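Local structure of endo-1,4-beta-xylanase (Bacteroides thetaiotaomicron VPI-5482, 3KST) at residues A[33-38]-A[54-59]; A[182-187]-A[210-215]; A[217-222]-A[235-240]; A[279-284]-A[299-304]. The protein probably hydrolyses O-glycosidic bonds in xylan-type plant polysaccharides, as a calcium-binding member of glycoside hydrolase family 43. All blocks are in the same frame, centred on the assembly; numbering follows the deposited sequence.

Contact 1: residues A[33-38]-A[54-59]; sequences NNKYYA and SSDDLK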
loop_
_atom_site.group_PDB
_atom_site.type_symbol
_atom_site.label_atom_id
_atom_site.label_comp_id
_atom_site.label_asym_id
_atom_site.label_seq_id
_atom_site.Cartn_x
_atom_site.Cartn_y
_atom_site.Cartn_z
ATOM N N ASN A 33 14.584 11.566 -4.097
ATOM C CA ASN A 33 15.573 12.651 -3.888
ATOM C C ASN A 33 15.926 12.925 -2.405
ATOM O O ASN A 33 15.719 14.037 -1.872
ATOM C CB ASN A 33 15.117 13.928 -4.601
ATOM C CG ASN A 33 16.254 14.921 -4.792
ATOM O OD1 ASN A 33 16.322 15.937 -4.106
ATOM N ND2 ASN A 33 17.187 14.589 -5.670
ATOM N N ASN A 34 16.425 11.882 -1.750
ATOM C CA ASN A 34 16.840 11.931 -0.340
ATOM C C ASN A 34 15.730 12.378 0.629
ATOM O O ASN A 34 15.998 13.027 1.636
ATOM C CB ASN A 34 18.058 12.861 -0.215
ATOM N N LYS A 35 14.477 12.021 0.333
ATOM C CA LYS A 35 13.339 12.489 1.149
ATOM C C LYS A 35 12.238 11.439 1.131
ATOM O O LYS A 35 11.926 10.917 0.058
ATOM C CB LYS A 35 12.830 13.824 0.553
ATOM C CG LYS A 35 12.123 14.795 1.500
ATOM C CD LYS A 35 13.073 15.336 2.570
ATOM C CE LYS A 35 12.864 16.842 2.897
ATOM N NZ LYS A 35 11.611 17.147 3.584
ATOM N N TYR A 36 11.679 11.126 2.301
ATOM C CA TYR A 36 10.564 10.164 2.423
ATOM C C TYR A 36 9.250 10.875 2.217
ATOM O O TYR A 36 9.071 11.958 2.742
ATOM C CB TYR A 36 10.569 9.487 3.788
ATOM C CG TYR A 36 11.865 8.752 4.041
ATOM C CD1 TYR A 36 12.131 7.522 3.431
ATOM C CD2 TYR A 36 12.840 9.281 4.895
ATOM C CE1 TYR A 36 13.318 6.833 3.669
ATOM C CE2 TYR A 36 14.057 8.594 5.122
ATOM C CZ TYR A 36 14.285 7.383 4.499
ATOM O OH TYR A 36 15.452 6.704 4.741
ATOM N N TYR A 37 8.336 10.261 1.463
ATOM C CA TYR A 37 7.008 10.822 1.190
ATOM C C TYR A 37 5.965 9.771 1.504
ATOM O O TYR A 37 6.012 8.681 0.923
ATOM C CB TYR A 37 6.871 11.267 -0.265
ATOM C CG TYR A 37 7.840 12.343 -0.664
ATOM C CD1 TYR A 37 7.523 13.687 -0.475
ATOM C CD2 TYR A 37 9.071 12.029 -1.215
ATOM C CE1 TYR A 37 8.408 14.711 -0.838
ATOM C CE2 TYR A 37 9.973 13.041 -1.586
ATOM C CZ TYR A 37 9.641 14.372 -1.394
ATOM O OH TYR A 37 10.523 15.374 -1.760
ATOM N N ALA A 38 5.054 10.080 2.428
ATOM C CA ALA A 38 4.009 9.149 2.861
ATOM C C ALA A 38 2.666 9.586 2.354
ATOM O O ALA A 38 2.351 10.763 2.397
ATOM C CB ALA A 38 3.939 9.056 4.377
ATOM N N SER A 54 5.982 14.474 4.388
ATOM C CA SER A 54 7.394 14.209 4.111
ATOM C C SER A 54 8.217 14.144 5.404
ATOM O O SER A 54 7.828 14.696 6.429
ATOM C CB SER A 54 8.016 15.231 3.149
ATOM O OG SER A 54 8.261 16.472 3.777
ATOM N N SER A 55 9.376 13.508 5.298
ATOM C CA SER A 55 10.298 13.278 6.425
ATOM C C SER A 55 11.738 13.050 5.981
ATOM O O SER A 55 11.977 12.479 4.901
ATOM C CB SER A 55 9.840 12.057 7.219
ATOM O OG SER A 55 10.737 11.698 8.278
ATOM N N ASP A 56 12.671 13.477 6.839
ATOM C CA ASP A 56 14.105 13.268 6.675
ATOM C C ASP A 56 14.613 12.023 7.424
ATOM O O ASP A 56 15.624 11.413 7.025
ATOM C CB ASP A 56 14.863 14.493 7.226
ATOM C CG ASP A 56 14.613 15.750 6.430
ATOM O OD1 ASP A 56 14.642 15.675 5.192
ATOM O OD2 ASP A 56 14.445 16.832 7.026
ATOM N N ASP A 57 13.892 11.639 8.481
ATOM C CA ASP A 57 14.333 10.599 9.432
ATOM C C ASP A 57 13.340 9.477 9.781
ATOM O O ASP A 57 13.668 8.627 10.613
ATOM C CB ASP A 57 14.768 11.332 10.717
ATOM C CG ASP A 57 13.611 12.108 11.408
ATOM O OD1 ASP A 57 12.411 11.961 11.031
ATOM O OD2 ASP A 57 13.905 12.900 12.320
ATOM N N LEU A 58 12.133 9.513 9.201
ATOM C CA LEU A 58 11.030 8.553 9.446
ATOM C C LEU A 58 10.280 8.726 10.782
ATOM O O LEU A 58 9.218 8.136 10.952
ATOM C CB LEU A 58 11.462 7.072 9.298
ATOM C CG LEU A 58 11.970 6.672 7.924
ATOM C CD1 LEU A 58 12.573 5.256 8.002
ATOM C CD2 LEU A 58 10.816 6.743 6.928
ATOM N N LYS A 59 10.818 9.516 11.714
ATOM C CA LYS A 59 10.205 9.756 13.022
ATOM C C LYS A 59 9.375 11.019 12.953
ATOM O O LYS A 59 8.214 11.010 13.365
ATOM C CB LYS A 59 11.267 9.870 14.136
ATOM C CG LYS A 59 10.721 10.269 15.525
ATOM C CD LYS A 59 9.686 9.316 16.150
ATOM C CE LYS A 59 9.373 9.758 17.571
ATOM N NZ LYS A 59 8.436 8.919 18.393
#
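In the beta hairpin of strands 35-41 and 49-55, Y36 and S55 form an antiparallel hydrogen-bonded pair where the second strand ends. Y36 N gives to S55 O (2.9 Å), and S55 N returns a bond to Y36 O. Beyond the pair the chain turns, and S55 OG organises that turn: it accepts from L58 N at 2.8 Å, an ST motif, and from D57 N at 3.2 Å, an ST turn, and gives its own proton to N60 O. A serine suits the place because one small hydroxyl can accept from two N-H groups and donate to a carbonyl. The turn brings L58 over the Y36 ring, CD2 lying 3.7 Å from the ring centroid in a CH-pi contact, while D56 O meets the ring edge in plane. The Y36 hydroxyl goes on to K258 N. At the outer margin K35 sets NZ 3.7 Å from D56 OD1, a long salt bridge, although K35 CD and CE pass that oxygen more closely. S54 OG is bonded to E64, and S54 CB is 4.0 Å from Y37 CD1. The hairpin end thus pairs a buried apolar contact, fixed by a serine-held turn, with a long ion pair that probably contributes little.

Contact 2: residues A[182-187]-A[210-215]; sequences ELLQGK and YENKGY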
loop_
_atom_site.group_PDB
_atom_site.type_symbol
_atom_site.label_atom_id
_atom_site.label_comp_id
_atom_site.label_asym_id
_atom_site.label_seq_id
_atom_site.Cartn_x
_atom_site.Cartn_y
_atom_site.Cartn_z
ATOM N N GLU A 182 -5.968 -16.164 8.267
ATOM C CA GLU A 182 -6.599 -15.340 7.220
ATOM C C GLU A 182 -8.135 -15.318 7.254
ATOM O O GLU A 182 -8.729 -14.625 6.438
ATOM C CB GLU A 182 -6.220 -15.884 5.819
ATOM C CG GLU A 182 -4.751 -15.930 5.522
ATOM C CD GLU A 182 -4.406 -16.674 4.249
ATOM O OE1 GLU A 182 -5.172 -17.586 3.820
ATOM O OE2 GLU A 182 -3.316 -16.383 3.719
ATOM N N LEU A 183 -8.763 -16.106 8.130
ATOM C CA LEU A 183 -10.203 -16.240 8.244
ATOM C C LEU A 183 -10.693 -16.003 9.691
ATOM O O LEU A 183 -11.535 -16.749 10.213
ATOM C CB LEU A 183 -10.629 -17.635 7.720
ATOM C CG LEU A 183 -10.265 -17.937 6.248
ATOM C CD1 LEU A 183 -10.456 -19.410 5.909
ATOM C CD2 LEU A 183 -11.064 -17.053 5.327
ATOM N N LEU A 184 -10.137 -14.977 10.338
ATOM C CA LEU A 184 -10.629 -14.523 11.631
ATOM C C LEU A 184 -11.942 -13.733 11.463
ATOM O O LEU A 184 -12.834 -13.848 12.304
ATOM C CB LEU A 184 -9.565 -13.711 12.369
ATOM C CG LEU A 184 -8.309 -14.416 12.880
ATOM C CD1 LEU A 184 -7.245 -13.380 13.276
ATOM C CD2 LEU A 184 -8.601 -15.364 14.072
ATOM N N GLN A 185 -12.072 -12.929 10.398
ATOM C CA GLN A 185 -13.292 -12.164 10.145
ATOM C C GLN A 185 -13.464 -11.926 8.645
ATOM O O GLN A 185 -12.561 -11.400 8.018
ATOM C CB GLN A 185 -13.250 -10.833 10.890
ATOM C CG GLN A 185 -14.472 -9.991 10.720
ATOM C CD GLN A 185 -14.476 -8.739 11.593
ATOM O OE1 GLN A 185 -13.877 -8.706 12.673
ATOM N NE2 GLN A 185 -15.172 -7.710 11.135
ATOM N N GLY A 186 -14.604 -12.330 8.088
ATOM C CA GLY A 186 -14.850 -12.183 6.665
ATOM C C GLY A 186 -13.936 -13.080 5.851
ATOM O O GLY A 186 -13.309 -13.992 6.382
ATOM N N LYS A 187 -13.879 -12.810 4.545
ATOM C CA LYS A 187 -13.022 -13.552 3.606
ATOM C C LYS A 187 -12.332 -12.445 2.814
ATOM O O LYS A 187 -12.892 -11.917 1.858
ATOM C CB LYS A 187 -13.871 -14.471 2.735
ATOM C CG LYS A 187 -13.041 -15.371 1.872
ATOM C CD LYS A 187 -13.872 -16.353 1.065
ATOM C CE LYS A 187 -12.970 -17.303 0.314
ATOM N NZ LYS A 187 -13.653 -18.434 -0.353
ATOM N N TYR A 210 -10.327 -5.283 8.011
ATOM C CA TYR A 210 -9.403 -4.361 8.732
ATOM C C TYR A 210 -9.833 -4.059 10.180
ATOM O O TYR A 210 -8.991 -3.749 11.036
ATOM C CB TYR A 210 -9.148 -3.064 7.941
ATOM C CG TYR A 210 -10.228 -2.028 8.010
ATOM C CD1 TYR A 210 -10.274 -1.099 9.085
ATOM C CD2 TYR A 210 -11.214 -1.950 7.034
ATOM C CE1 TYR A 210 -11.287 -0.122 9.170
ATOM C CE2 TYR A 210 -12.246 -0.970 7.109
ATOM C CZ TYR A 210 -12.262 -0.065 8.170
ATOM O OH TYR A 210 -13.251 0.884 8.227
ATOM N N GLU A 211 -11.145 -4.117 10.430
ATOM C CA GLU A 211 -11.701 -3.898 11.764
ATOM C C GLU A 211 -11.331 -4.960 12.787
ATOM O O GLU A 211 -11.463 -4.716 13.975
ATOM C CB GLU A 211 -13.212 -3.733 11.688
ATOM C CG GLU A 211 -13.615 -2.412 11.007
ATOM C CD GLU A 211 -15.109 -2.137 11.023
ATOM O OE1 GLU A 211 -15.915 -3.017 11.441
ATOM O OE2 GLU A 211 -15.471 -1.007 10.617
ATOM N N ASN A 212 -10.890 -6.135 12.341
ATOM C CA ASN A 212 -10.513 -7.202 13.265
ATOM C C ASN A 212 -9.169 -6.906 13.903
ATOM O O ASN A 212 -8.235 -6.492 13.208
ATOM C CB ASN A 212 -10.435 -8.557 12.550
ATOM C CG ASN A 212 -10.552 -9.711 13.512
ATOM O OD1 ASN A 212 -9.557 -10.241 13.948
ATOM N ND2 ASN A 212 -11.782 -10.069 13.875
ATOM N N LYS A 213 -9.020 -7.159 15.210
ATOM C CA LYS A 213 -7.702 -6.987 15.863
ATOM C C LYS A 213 -6.607 -7.873 15.268
ATOM O O LYS A 213 -5.436 -7.574 15.441
ATOM C CB LYS A 213 -7.761 -7.205 17.396
ATOM C CG LYS A 213 -8.550 -6.166 18.097
ATOM C CD LYS A 213 -8.762 -6.557 19.541
ATOM C CE LYS A 213 -9.535 -5.519 20.285
ATOM N NZ LYS A 213 -9.893 -6.042 21.615
ATOM N N GLY A 214 -7.031 -8.977 14.627
ATOM C CA GLY A 214 -6.202 -9.936 13.936
ATOM C C GLY A 214 -5.910 -9.661 12.475
ATOM O O GLY A 214 -5.356 -10.567 11.775
ATOM N N TYR A 215 -6.258 -8.456 11.991
ATOM C CA TYR A 215 -5.765 -7.991 10.674
ATOM C C TYR A 215 -4.253 -8.242 10.713
ATOM O O TYR A 215 -3.582 -7.936 11.737
ATOM C CB TYR A 215 -6.014 -6.497 10.476
ATOM C CG TYR A 215 -5.995 -5.957 9.048
ATOM C CD1 TYR A 215 -6.747 -6.552 8.028
ATOM C CD2 TYR A 215 -5.360 -4.756 8.756
ATOM C CE1 TYR A 215 -6.782 -6.008 6.717
ATOM C CE2 TYR A 215 -5.382 -4.206 7.445
ATOM C CZ TYR A 215 -6.099 -4.846 6.445
ATOM O OH TYR A 215 -6.131 -4.309 5.196
HETATM O O HOH W 1 -16.326 -5.338 12.642
#
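Two side-chain amides, Q185 and N212, meet with their planes nearly perpendicular, 83° apart, yet share an almost straight hydrogen bond. N212 ND2 gives to Q185 OE1 at 2.8 Å, with an N-H...O angle of 174°; the oxygen lies in the amide plane of N212, and the donor arrives in the carbonyl plane of Q185, on a lone pair. Q185 can reach across because its CG stands anti to the backbone N (chi1 -179°) and the chain stays extended beyond it. Its CB also lies 3.4 Å from N212 ND2. The other end of the Q185 amide continues through a water, which accepts from NE2 at 3.0 Å and gives to E211 OE1 at 2.6 Å.

N212 meanwhile folds its own segment: OD1 accepts from G214 N at 2.9 Å, an Asx turn inside the type I turn from N212 to Y215. L184 lies against that turn, CD1 3.7 Å from G214 CA, and a side chain on G214 would run into this methyl, which suits glycine to the spot. An alanine in place of N212 would probably leave Q185 OE1 and G214 N without these partners and let the turn and the glutamine amide shift.

Nearby, Y215 OH is bonded to E190, the predicted proton donor, and N208 holds the backbone N of both L184 and Q185. With one amide serving as donor to the other loop and as acceptor within its turn, two surface loops close to the probable active site are tied mainly by polar, directional contacts.

Contact 3: residues A[217-222]-A[235-240]; sequences VGYATS and NPLLQG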
loop_
_atom_site.group_PDB
_atom_site.type_symbol
_atom_site.label_atom_id
_atom_site.label_comp_id
_atom_site.label_asym_id
_atom_site.label_seq_id
_atom_site.Cartn_x
_atom_site.Cartn_y
_atom_site.Cartn_z
ATOM N N VAL A 217 -0.401 -9.306 8.161
ATOM C CA VAL A 217 0.352 -9.355 6.923
ATOM C C VAL A 217 1.035 -10.694 6.708
ATOM O O VAL A 217 1.658 -11.247 7.629
ATOM C CB VAL A 217 1.430 -8.257 6.904
ATOM C CG1 VAL A 217 2.282 -8.317 5.600
ATOM C CG2 VAL A 217 0.776 -6.859 7.083
ATOM N N GLY A 218 0.982 -11.192 5.476
ATOM C CA GLY A 218 1.685 -12.411 5.092
ATOM C C GLY A 218 2.240 -12.241 3.693
ATOM O O GLY A 218 2.020 -11.188 3.058
ATOM N N TYR A 219 2.948 -13.252 3.204
ATOM C CA TYR A 219 3.418 -13.228 1.795
ATOM C C TYR A 219 3.286 -14.574 1.070
ATOM O O TYR A 219 3.015 -15.614 1.692
ATOM C CB TYR A 219 4.855 -12.694 1.675
ATOM C CG TYR A 219 5.969 -13.659 2.061
ATOM C CD1 TYR A 219 6.383 -13.780 3.382
ATOM C CD2 TYR A 219 6.632 -14.437 1.088
ATOM C CE1 TYR A 219 7.424 -14.647 3.757
ATOM C CE2 TYR A 219 7.681 -15.320 1.457
ATOM C CZ TYR A 219 8.064 -15.416 2.788
ATOM O OH TYR A 219 9.064 -16.263 3.179
ATOM N N ALA A 220 3.473 -14.488 -0.246
ATOM C CA ALA A 220 3.495 -15.614 -1.174
ATOM C C ALA A 220 4.554 -15.341 -2.215
ATOM O O ALA A 220 4.855 -14.180 -2.510
ATOM C CB ALA A 220 2.154 -15.818 -1.846
ATOM N N THR A 221 5.125 -16.416 -2.752
ATOM C CA THR A 221 6.164 -16.319 -3.762
ATOM C C THR A 221 5.757 -16.972 -5.066
ATOM O O THR A 221 4.862 -17.817 -5.110
ATOM C CB THR A 221 7.511 -16.955 -3.304
ATOM O OG1 THR A 221 7.358 -18.356 -3.038
ATOM C CG2 THR A 221 8.024 -16.279 -2.045
ATOM N N SER A 222 6.485 -16.601 -6.115
ATOM C CA SER A 222 6.315 -17.194 -7.435
ATOM C C SER A 222 7.536 -16.899 -8.303
ATOM O O SER A 222 8.248 -15.926 -8.068
ATOM C CB SER A 222 5.093 -16.598 -8.114
ATOM O OG SER A 222 5.285 -15.214 -8.275
ATOM N N ASN A 235 3.369 -17.866 7.741
ATOM C CA ASN A 235 2.535 -16.647 7.796
ATOM C C ASN A 235 1.638 -16.747 9.051
ATOM O O ASN A 235 1.278 -17.869 9.458
ATOM C CB ASN A 235 1.617 -16.469 6.585
ATOM C CG ASN A 235 2.301 -15.912 5.342
ATOM O OD1 ASN A 235 3.329 -15.238 5.376
ATOM N ND2 ASN A 235 1.652 -16.142 4.215
ATOM N N PRO A 236 1.257 -15.608 9.661
ATOM C CA PRO A 236 1.587 -14.231 9.244
ATOM C C PRO A 236 2.947 -13.679 9.707
ATOM O O PRO A 236 3.516 -14.134 10.711
ATOM C CB PRO A 236 0.456 -13.420 9.849
ATOM C CG PRO A 236 0.064 -14.155 11.093
ATOM C CD PRO A 236 0.372 -15.614 10.847
ATOM N N LEU A 237 3.459 -12.716 8.943
ATOM C CA LEU A 237 4.684 -11.990 9.294
ATOM C C LEU A 237 4.427 -10.974 10.402
ATOM O O LEU A 237 5.343 -10.683 11.172
ATOM C CB LEU A 237 5.265 -11.227 8.091
ATOM C CG LEU A 237 6.072 -11.956 7.009
ATOM C CD1 LEU A 237 5.622 -13.379 6.800
ATOM C CD2 LEU A 237 6.098 -11.121 5.694
ATOM N N LEU A 238 3.205 -10.424 10.454
ATOM C CA LEU A 238 2.838 -9.356 11.383
ATOM C C LEU A 238 1.349 -9.462 11.689
ATOM O O LEU A 238 0.552 -9.377 10.793
ATOM C CB LEU A 238 3.116 -7.985 10.741
ATOM C CG LEU A 238 2.647 -6.732 11.531
ATOM C CD1 LEU A 238 3.426 -6.653 12.811
ATOM C CD2 LEU A 238 2.749 -5.427 10.716
ATOM N N GLN A 239 0.996 -9.662 12.956
ATOM C CA GLN A 239 -0.391 -9.739 13.422
ATOM C C GLN A 239 -0.386 -9.254 14.892
ATOM O O GLN A 239 -0.474 -10.037 15.849
ATOM C CB GLN A 239 -0.950 -11.153 13.224
ATOM C CG GLN A 239 -2.429 -11.323 13.577
ATOM C CD GLN A 239 -2.946 -12.726 13.312
ATOM O OE1 GLN A 239 -2.389 -13.694 13.807
ATOM N NE2 GLN A 239 -4.034 -12.836 12.556
ATOM N N GLY A 240 -0.207 -7.943 15.029
ATOM C CA GLY A 240 -0.123 -7.243 16.309
ATOM C C GLY A 240 1.333 -7.215 16.754
ATOM O O GLY A 240 2.002 -8.261 16.683
#
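V217 and L238 form a single antiparallel hydrogen-bonded pair, distorted by a classic beta bulge in which L237 and L238 both face V217. V217 N gives to L238 O at 2.8 Å. V217 O takes two donors: L237 N at 2.7 Å and, more weakly, L238 N at 3.3 Å. The N235 side chain stands in for a strand backbone, its amide gripping both polar atoms of the Y219 main chain. OD1 accepts from Y219 N at 3.0 Å, the donor lying above the carbonyl plane, and ND2 gives to Y219 O at 2.9 Å, close to its own amide plane. An asparagine fits because it offers both donor and acceptor. G218, between V217 and Y219, leaves room for this amide: a CB there would clash with N235 CG. A cis peptide bond precedes P236, at the bend between the N235 amide and the bulge. L237 CD1 meets the Y219 ring edge in plane, 3.5 Å from Y219 CD1. Strand 216-222 runs between strands 200-207 and 230-231 in a four-stranded antiparallel sheet, consistent with one blade of the family's beta-propeller; V217 packs on I204, L237 reaches V293 and I295, and L238 touches F266 of strand 262-268.

Contact 4: residues A[279-284]-A[299-304]; sequences TSYIKD and VIKPRV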
loop_
_atom_site.group_PDB
_atom_site.type_symbol
_atom_site.label_atom_id
_atom_site.label_comp_id
_atom_site.label_asym_id
_atom_site.label_seq_id
_atom_site.Cartn_x
_atom_site.Cartn_y
_atom_site.Cartn_z
ATOM N N THR A 279 -3.807 4.858 12.542
ATOM C CA THR A 279 -2.564 5.623 12.386
ATOM C C THR A 279 -1.456 4.670 11.987
ATOM O O THR A 279 -1.601 3.455 12.130
ATOM C CB THR A 279 -2.211 6.425 13.657
ATOM O OG1 THR A 279 -1.601 5.566 14.632
ATOM C CG2 THR A 279 -3.468 7.115 14.256
ATOM N N SER A 280 -0.346 5.217 11.481
ATOM C CA SER A 280 0.717 4.409 10.907
ATOM C C SER A 280 2.010 4.384 11.696
ATOM O O SER A 280 2.303 5.306 12.452
ATOM C CB SER A 280 0.930 4.801 9.449
ATOM O OG SER A 280 -0.185 4.356 8.692
ATOM N N TYR A 281 2.736 3.288 11.504
ATOM C CA TYR A 281 3.950 2.897 12.251
ATOM C C TYR A 281 4.952 2.249 11.294
ATOM O O TYR A 281 4.593 1.834 10.194
ATOM C CB TYR A 281 3.580 1.892 13.351
ATOM C CG TYR A 281 2.607 2.449 14.375
ATOM C CD1 TYR A 281 3.074 3.183 15.458
ATOM C CD2 TYR A 281 1.219 2.281 14.237
ATOM C CE1 TYR A 281 2.199 3.726 16.385
ATOM C CE2 TYR A 281 0.323 2.817 15.145
ATOM C CZ TYR A 281 0.833 3.562 16.232
ATOM O OH TYR A 281 -0.033 4.091 17.149
ATOM N N ILE A 282 6.208 2.152 11.723
ATOM C CA ILE A 282 7.290 1.578 10.900
ATOM C C ILE A 282 8.129 0.524 11.657
ATOM O O ILE A 282 8.541 0.753 12.788
ATOM C CB ILE A 282 8.201 2.670 10.369
ATOM C CG1 ILE A 282 7.450 3.630 9.421
ATOM C CG2 ILE A 282 9.425 2.067 9.621
ATOM C CD1 ILE A 282 8.283 4.866 9.053
ATOM N N LYS A 283 8.372 -0.620 11.006
ATOM C CA LYS A 283 9.214 -1.706 11.530
ATOM C C LYS A 283 10.292 -1.991 10.491
ATOM O O LYS A 283 10.282 -1.403 9.405
ATOM C CB LYS A 283 8.353 -2.939 11.856
ATOM C CG LYS A 283 7.612 -2.821 13.197
ATOM C CD LYS A 283 6.656 -4.015 13.493
ATOM C CE LYS A 283 7.357 -5.271 13.983
ATOM N NZ LYS A 283 7.902 -5.221 15.389
ATOM N N ASP A 284 11.236 -2.864 10.830
ATOM C CA ASP A 284 12.257 -3.278 9.893
ATOM C C ASP A 284 11.676 -4.317 8.939
ATOM O O ASP A 284 10.690 -4.975 9.258
ATOM C CB ASP A 284 13.485 -3.819 10.615
ATOM C CG ASP A 284 14.149 -2.766 11.466
ATOM O OD1 ASP A 284 14.474 -1.692 10.917
ATOM O OD2 ASP A 284 14.334 -3.011 12.660
ATOM N N VAL A 299 9.167 -0.862 17.001
ATOM C CA VAL A 299 8.290 0.064 16.267
ATOM C C VAL A 299 8.706 1.552 16.363
ATOM O O VAL A 299 8.908 2.069 17.466
ATOM C CB VAL A 299 6.815 -0.080 16.776
ATOM C CG1 VAL A 299 5.955 1.081 16.346
ATOM C CG2 VAL A 299 6.175 -1.424 16.316
ATOM N N ILE A 300 8.873 2.214 15.209
ATOM C CA ILE A 300 9.045 3.682 15.169
ATOM C C ILE A 300 7.620 4.234 15.243
ATOM O O ILE A 300 6.789 3.890 14.380
ATOM C CB ILE A 300 9.687 4.191 13.864
ATOM C CG1 ILE A 300 11.100 3.624 13.663
ATOM C CG2 ILE A 300 9.687 5.743 13.832
ATOM C CD1 ILE A 300 11.736 4.021 12.330
ATOM N N LYS A 301 7.370 5.096 16.229
ATOM C CA LYS A 301 6.071 5.737 16.449
ATOM C C LYS A 301 6.207 7.119 15.854
ATOM O O LYS A 301 6.717 8.015 16.532
ATOM C CB LYS A 301 5.758 5.844 17.941
ATOM C CG LYS A 301 5.433 4.527 18.605
ATOM C CD LYS A 301 4.963 4.761 20.034
ATOM C CE LYS A 301 4.576 3.459 20.692
ATOM N NZ LYS A 301 4.331 3.670 22.136
ATOM N N PRO A 302 5.796 7.304 14.579
ATOM C CA PRO A 302 5.985 8.631 13.986
ATOM C C PRO A 302 5.041 9.708 14.553
ATOM O O PRO A 302 4.008 9.409 15.158
ATOM C CB PRO A 302 5.722 8.368 12.495
ATOM C CG PRO A 302 4.635 7.364 12.523
ATOM C CD PRO A 302 5.006 6.435 13.682
ATOM N N ARG A 303 5.409 10.967 14.370
ATOM C CA ARG A 303 4.560 12.103 14.795
ATOM C C ARG A 303 4.638 13.156 13.716
ATOM O O ARG A 303 5.574 13.116 12.905
ATOM C CB ARG A 303 5.031 12.669 16.139
ATOM C CG ARG A 303 6.487 13.087 16.149
ATOM C CD ARG A 303 6.871 13.725 17.457
ATOM N NE ARG A 303 8.166 14.399 17.335
ATOM C CZ ARG A 303 8.674 15.266 18.223
ATOM N NH1 ARG A 303 8.029 15.601 19.356
ATOM N NH2 ARG A 303 9.862 15.816 17.973
ATOM N N VAL A 304 3.709 14.115 13.749
ATOM C CA VAL A 304 3.677 15.199 12.757
ATOM C C VAL A 304 3.923 16.512 13.455
ATOM O O VAL A 304 3.276 16.795 14.476
ATOM C CB VAL A 304 2.348 15.271 11.999
ATOM C CG1 VAL A 304 2.398 16.428 10.992
ATOM C CG2 VAL A 304 2.087 13.957 11.273
#
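Y281 holds its CG anti to its carbonyl carbon (chi1 -61°), and V299 holds CG1 anti to its backbone N (chi1 164°), which sets the base of the ring beside that methyl. V299 CG1 lies 3.7 Å from Y281 CD1, while its other branch, CG2, is 3.7 Å from K283 CG. The branched valine thus bridges two residues of the facing strand. K301 adds its CG at the edge of the tyrosine ring, 4.0 Å from Y281 CE1.

On the other face of the sheet I282 and I300 run alongside each other in the same direction, with I282 CG2 4.1 Å from I300 CD1. Their backbones make an antiparallel hydrogen-bonded pair: I300 N gives to I282 O at 2.8 Å, and I282 N to I300 O at 3.2 Å. The pairing stops beyond it, for P302 has no N-H to give; instead its CG packs 3.1 Å from S280 O. An alanine in place of Y281 would probably open a gap beside V299 CG1 and leave K301 CG without the ring edge beside it.

The aliphatic part of K283 serves the packing, whereas its NZ forms a salt bridge with D241 and a hydrogen bond to G297 O. S280 OG is bonded to I24 O, and the S280 side chain is about 7 Å from that of D26, the predicted proton acceptor. Strand 279-287 runs antiparallel between strands 262-268 and 293-305, Y281 and K283 both touching F266 of the former; strand 293-305 in turn pairs with strand 17-19 and, in parallel, with strand 60-69.

Along the chain the four contacts come in series, in an all-beta family whose known fold is a five-bladed propeller. Contacts 1 and 4 share the mixed sheet, their centres about 12 Å apart, and are joined where K59 NZ bonds to K301 O and the K59 and R303 backbones pair. Contacts 2 and 3, centred about 14 Å apart, meet through Q239, whose NE2 bonds to G214 O. L238 packs on K283 where contacts 3 and 4 touch. Contacts 1 and 2 stand on opposite sides of the chain's centre, their centres about 31 Å apart. The junction of contacts 1 and 4 joins early and late parts of the chain in one sheet, consistent with the way a propeller closes its ring.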